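Local coordinates for protein putative transcriptional regulator (Bacillus cytotoxicus NVH 391-98, PDB 3K4H) that probably regulates transcription as a LacI-family regulator, its periplasmic-binding-protein-like core holding a glucose-containing sugar between two domains, at residues A[233-246]-A[273-285]. Sequence-based numbering, arbitrary orientation.
Sequences SEIASPPLSTVDVN and IIPHKLLKRQTCE
An antiparallel edge pair closes the mixed sheet of one lobe of this sugar-binding core, strand 277-279 running along strand 241-244 at 161°. T242 and L279 exchange backbone bonds (T242 N to L279 O 3.1 Å, L279 N to T242 O 3.0 Å), as do D244 and K277. On the face turned to helix 115-128, V243 CG2 meets L278 CD1 at 4.1 Å, the two side chains crossing at about a right angle.

Beyond K280 the regular ladder gives way to mixed backbone and side-chain bonds. P239 O receives Q282 N. T283 OG1 takes an almost straight bond from S241 N (2.9 Å, 175°) and a second from S241 OG, besides bonding I224 O; S241 OG in turn accepts from R281 N, so one small polar cluster ties the two segments together. R281 bends at chi2 and chi3 back over residues 233-240: NE reaches L240 O at 3.1 Å, while NH1 bonds N229 OD1 and S233 OG (3.0 Å), the latter also bonded to A230 O. E234 CG lies over one face of the guanidinium and L279 CD1 toward the opposite face, which should restrict its rotation.

At the other end D244 OD1 accepts N246 N in an Asx turn, and OD2 bonds N229 ND2, so N229 bridges D244 and R281. Within this turn the V245 side chain lies about 5 Å from a bound glucose. A last strand reversed against an otherwise parallel sheet is characteristic of the C-terminal subdomain of LacI-family cores.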
loop_
_atom_site.group_PDB
_atom_site.type_symbol
_atom_site.label_atom_id
_atom_site.label_comp_id
_atom_site.label_asym_id
_atom_site.label_seq_id
_atom_site.Cartn_x
_atom_site.Cartn_y
_atom_site.Cartn_z
ATOM N N SER A 233 -9.988 16.138 -18.302
ATOM C CA SER A 233 -10.695 16.448 -17.078
ATOM C C SER A 233 -10.473 17.898 -16.637
ATOM O O SER A 233 -11.319 18.449 -15.947
ATOM C CB SER A 233 -10.320 15.473 -15.955
ATOM O OG SER A 233 -9.031 15.759 -15.425
ATOM N N GLU A 234 -9.350 18.501 -17.030
ATOM C CA GLU A 234 -8.979 19.860 -16.603
ATOM C C GLU A 234 -9.851 20.927 -17.249
ATOM O O GLU A 234 -10.074 22.007 -16.695
ATOM C CB GLU A 234 -7.513 20.142 -16.926
ATOM C CG GLU A 234 -6.550 19.543 -15.920
ATOM C CD GLU A 234 -5.092 19.598 -16.365
ATOM O OE1 GLU A 234 -4.534 20.714 -16.450
ATOM O OE2 GLU A 234 -4.500 18.517 -16.607
ATOM N N ILE A 235 -10.386 20.567 -18.404
ATOM C CA ILE A 235 -10.999 21.501 -19.332
ATOM C C ILE A 235 -12.488 21.203 -19.563
ATOM O O ILE A 235 -13.161 21.903 -20.339
ATOM C CB ILE A 235 -10.162 21.489 -20.641
ATOM C CG1 ILE A 235 -9.779 22.906 -21.053
ATOM C CG2 ILE A 235 -10.707 20.531 -21.720
ATOM C CD1 ILE A 235 -8.458 23.352 -20.416
ATOM N N ALA A 236 -12.978 20.217 -18.859
ATOM C CA ALA A 236 -14.336 19.825 -18.953
ATOM C C ALA A 236 -15.077 20.927 -18.338
ATOM O O ALA A 236 -14.548 21.643 -17.547
ATOM C CB ALA A 236 -14.545 18.629 -18.177
ATOM N N SER A 237 -16.323 21.096 -18.699
ATOM C CA SER A 237 -17.049 22.114 -18.037
ATOM C C SER A 237 -18.114 21.472 -17.240
ATOM O O SER A 237 -18.997 20.873 -17.789
ATOM C CB SER A 237 -17.698 22.985 -19.075
ATOM O OG SER A 237 -18.860 22.366 -19.528
ATOM N N PRO A 238 -18.122 21.717 -15.948
ATOM C CA PRO A 238 -17.057 22.346 -15.206
ATOM C C PRO A 238 -15.964 21.389 -15.037
ATOM O O PRO A 238 -16.199 20.246 -15.143
ATOM C CB PRO A 238 -17.687 22.564 -13.875
ATOM C CG PRO A 238 -18.586 21.574 -13.755
ATOM C CD PRO A 238 -19.168 21.288 -15.038
ATOM N N PRO A 239 -14.778 21.830 -14.752
ATOM C CA PRO A 239 -13.681 20.905 -14.597
ATOM C C PRO A 239 -13.927 19.862 -13.545
ATOM O O PRO A 239 -14.405 20.140 -12.502
ATOM C CB PRO A 239 -12.573 21.816 -14.143
ATOM C CG PRO A 239 -12.880 23.049 -14.742
ATOM C CD PRO A 239 -14.313 23.206 -14.677
ATOM N N LEU A 240 -13.556 18.636 -13.855
ATOM C CA LEU A 240 -13.792 17.472 -13.019
ATOM C C LEU A 240 -12.909 17.218 -11.855
ATOM O O LEU A 240 -11.742 17.162 -12.003
ATOM C CB LEU A 240 -13.544 16.282 -13.874
ATOM C CG LEU A 240 -14.578 15.311 -14.324
ATOM C CD1 LEU A 240 -13.808 14.255 -14.943
ATOM C CD2 LEU A 240 -15.251 14.776 -13.192
ATOM N N SER A 241 -13.477 16.973 -10.696
ATOM C CA SER A 241 -12.702 16.517 -9.587
ATOM C C SER A 241 -12.266 15.146 -9.914
ATOM O O SER A 241 -13.023 14.364 -10.369
ATOM C CB SER A 241 -13.575 16.475 -8.389
ATOM O OG SER A 241 -14.141 17.712 -8.225
ATOM N N THR A 242 -11.032 14.832 -9.648
ATOM C CA THR A 242 -10.513 13.601 -10.137
ATOM C C THR A 242 -9.384 13.181 -9.281
ATOM O O THR A 242 -8.802 13.981 -8.659
ATOM C CB THR A 242 -10.038 13.867 -11.496
ATOM O OG1 THR A 242 -9.971 12.669 -12.224
ATOM C CG2 THR A 242 -8.757 14.415 -11.416
ATOM N N VAL A 243 -9.005 11.939 -9.276
ATOM C CA VAL A 243 -7.891 11.626 -8.444
ATOM C C VAL A 243 -6.703 11.442 -9.311
ATOM O O VAL A 243 -6.741 10.638 -10.175
ATOM C CB VAL A 243 -8.082 10.298 -7.799
ATOM C CG1 VAL A 243 -6.899 9.907 -7.077
ATOM C CG2 VAL A 243 -9.220 10.302 -6.912
ATOM N N ASP A 244 -5.638 12.183 -9.055
ATOM C CA ASP A 244 -4.425 12.062 -9.809
ATOM C C ASP A 244 -3.750 10.919 -9.214
ATOM O O ASP A 244 -3.653 10.791 -8.061
ATOM C CB ASP A 244 -3.545 13.278 -9.732
ATOM C CG ASP A 244 -2.412 13.214 -10.687
ATOM O OD1 ASP A 244 -1.762 12.182 -10.756
ATOM O OD2 ASP A 244 -2.178 14.170 -11.399
ATOM N N VAL A 245 -3.287 10.069 -10.060
ATOM C CA VAL A 245 -2.913 8.728 -9.738
ATOM C C VAL A 245 -1.486 8.541 -10.296
ATOM O O VAL A 245 -0.912 7.465 -10.240
ATOM C CB VAL A 245 -3.980 7.818 -10.377
ATOM C CG1 VAL A 245 -3.484 7.124 -11.649
ATOM C CG2 VAL A 245 -4.551 6.868 -9.388
ATOM N N ASN A 246 -0.925 9.623 -10.824
ATOM C CA ASN A 246 0.480 9.675 -11.201
ATOM C C ASN A 246 0.926 8.650 -12.232
ATOM O O ASN A 246 1.975 8.012 -12.070
ATOM C CB ASN A 246 1.341 9.561 -9.963
ATOM C CG ASN A 246 2.056 10.837 -9.645
ATOM O OD1 ASN A 246 3.108 11.109 -10.206
ATOM N ND2 ASN A 246 1.505 11.620 -8.740
ATOM N N ILE A 273 4.258 1.313 -4.230
ATOM C CA ILE A 273 3.028 2.101 -4.173
ATOM C C ILE A 273 3.298 3.565 -4.502
ATOM O O ILE A 273 4.015 4.251 -3.754
ATOM C CB ILE A 273 2.320 1.971 -2.805
ATOM C CG1 ILE A 273 1.989 0.511 -2.494
ATOM C CG2 ILE A 273 1.049 2.819 -2.754
ATOM C CD1 ILE A 273 1.212 -0.229 -3.570
ATOM N N ILE A 274 2.726 4.032 -5.609
ATOM C CA ILE A 274 2.916 5.401 -6.083
ATOM C C ILE A 274 1.796 6.263 -5.498
ATOM O O ILE A 274 0.629 5.868 -5.529
ATOM C CB ILE A 274 2.894 5.430 -7.654
ATOM C CG1 ILE A 274 4.290 5.263 -8.265
ATOM C CG2 ILE A 274 2.328 6.724 -8.190
ATOM C CD1 ILE A 274 4.925 3.918 -8.068
ATOM N N PRO A 275 2.123 7.453 -4.974
ATOM C CA PRO A 275 1.092 8.281 -4.364
ATOM C C PRO A 275 0.043 8.772 -5.338
ATOM O O PRO A 275 0.329 9.049 -6.516
ATOM C CB PRO A 275 1.859 9.490 -3.854
ATOM C CG PRO A 275 3.278 9.067 -3.804
ATOM C CD PRO A 275 3.415 8.141 -4.975
ATOM N N HIS A 276 -1.168 8.898 -4.810
ATOM C CA HIS A 276 -2.290 9.495 -5.503
ATOM C C HIS A 276 -2.647 10.813 -4.818
ATOM O O HIS A 276 -2.184 11.072 -3.721
ATOM C CB HIS A 276 -3.473 8.544 -5.443
ATOM C CG HIS A 276 -3.992 8.321 -4.056
ATOM N ND1 HIS A 276 -3.474 7.358 -3.216
ATOM C CD2 HIS A 276 -4.981 8.937 -3.363
ATOM C CE1 HIS A 276 -4.127 7.384 -2.067
ATOM N NE2 HIS A 276 -5.047 8.331 -2.131
ATOM N N LYS A 277 -3.458 11.642 -5.470
ATOM C CA LYS A 277 -3.903 12.917 -4.912
ATOM C C LYS A 277 -5.313 13.223 -5.392
ATOM O O LYS A 277 -5.581 13.248 -6.586
ATOM C CB LYS A 277 -2.993 14.031 -5.391
ATOM C CG LYS A 277 -2.741 15.077 -4.362
ATOM C CD LYS A 277 -2.465 16.407 -5.029
ATOM C CE LYS A 277 -2.044 17.469 -4.006
ATOM N NZ LYS A 277 -0.562 17.539 -4.091
ATOM N N LEU A 278 -6.216 13.481 -4.465
ATOM C CA LEU A 278 -7.545 13.891 -4.835
ATOM C C LEU A 278 -7.566 15.382 -5.204
ATOM O O LEU A 278 -7.318 16.234 -4.342
ATOM C CB LEU A 278 -8.470 13.603 -3.679
ATOM C CG LEU A 278 -9.880 14.148 -3.766
ATOM C CD1 LEU A 278 -10.653 13.588 -4.969
ATOM C CD2 LEU A 278 -10.497 13.734 -2.473
ATOM N N LEU A 279 -7.841 15.713 -6.444
ATOM C CA LEU A 279 -7.910 17.089 -6.821
ATOM C C LEU A 279 -9.309 17.489 -6.876
ATOM O O LEU A 279 -10.007 17.036 -7.710
ATOM C CB LEU A 279 -7.446 17.270 -8.225
ATOM C CG LEU A 279 -6.125 16.672 -8.545
ATOM C CD1 LEU A 279 -5.886 16.882 -9.935
ATOM C CD2 LEU A 279 -5.155 17.377 -7.759
ATOM N N LYS A 280 -9.728 18.389 -6.020
ATOM C CA LYS A 280 -11.087 18.798 -6.065
ATOM C C LYS A 280 -11.155 19.974 -6.947
ATOM O O LYS A 280 -10.568 20.966 -6.683
ATOM C CB LYS A 280 -11.535 19.170 -4.691
ATOM C CG LYS A 280 -10.690 18.596 -3.655
ATOM C CD LYS A 280 -11.434 18.344 -2.410
ATOM C CE LYS A 280 -10.505 17.800 -1.413
ATOM N NZ LYS A 280 -11.157 17.475 -0.180
ATOM N N ARG A 281 -11.836 19.830 -8.057
ATOM C CA ARG A 281 -11.979 20.940 -8.922
ATOM C C ARG A 281 -13.359 21.500 -8.773
ATOM O O ARG A 281 -13.697 22.021 -7.764
ATOM C CB ARG A 281 -11.694 20.532 -10.357
ATOM C CG ARG A 281 -10.420 19.744 -10.548
ATOM C CD ARG A 281 -9.680 20.060 -11.838
ATOM N NE ARG A 281 -9.219 18.887 -12.562
ATOM C CZ ARG A 281 -7.961 18.632 -12.845
ATOM N NH1 ARG A 281 -7.646 17.558 -13.500
ATOM N NH2 ARG A 281 -7.023 19.440 -12.475
ATOM N N GLN A 282 -14.145 21.422 -9.818
ATOM C CA GLN A 282 -15.494 21.932 -9.796
ATOM C C GLN A 282 -16.750 21.087 -9.808
ATOM O O GLN A 282 -17.788 21.598 -10.021
ATOM C CB GLN A 282 -15.563 23.086 -10.739
ATOM C CG GLN A 282 -14.730 24.158 -10.170
ATOM C CD GLN A 282 -13.932 24.868 -11.163
ATOM O OE1 GLN A 282 -14.471 25.529 -12.010
ATOM N NE2 GLN A 282 -12.627 24.766 -11.058
ATOM N N THR A 283 -16.668 19.795 -9.634
ATOM C CA THR A 283 -17.835 18.967 -9.794
ATOM C C THR A 283 -18.441 18.503 -8.535
ATOM O O THR A 283 -19.214 17.620 -8.542
ATOM C CB THR A 283 -17.554 17.769 -10.615
ATOM O OG1 THR A 283 -16.282 17.257 -10.277
ATOM C CG2 THR A 283 -17.518 18.142 -12.008
ATOM N N CYS A 284 -18.063 19.094 -7.434
ATOM C CA CYS A 284 -18.623 18.716 -6.161
ATOM C C CYS A 284 -19.205 19.855 -5.354
ATOM O O CYS A 284 -18.633 20.898 -5.268
ATOM C CB CYS A 284 -17.580 17.984 -5.368
ATOM S SG CYS A 284 -17.370 16.440 -5.982
ATOM N N GLU A 285 -20.354 19.627 -4.750
ATOM C CA GLU A 285 -21.024 20.617 -3.933
ATOM C C GLU A 285 -21.523 20.034 -2.649
ATOM O O GLU A 285 -21.646 18.859 -2.516
ATOM C CB GLU A 285 -22.205 21.183 -4.656
ATOM C CG GLU A 285 -22.295 22.631 -4.567
ATOM C CD GLU A 285 -23.282 23.184 -5.510
ATOM O OE1 GLU A 285 -22.911 24.004 -6.355
ATOM O OE2 GLU A 285 -24.443 22.810 -5.412
#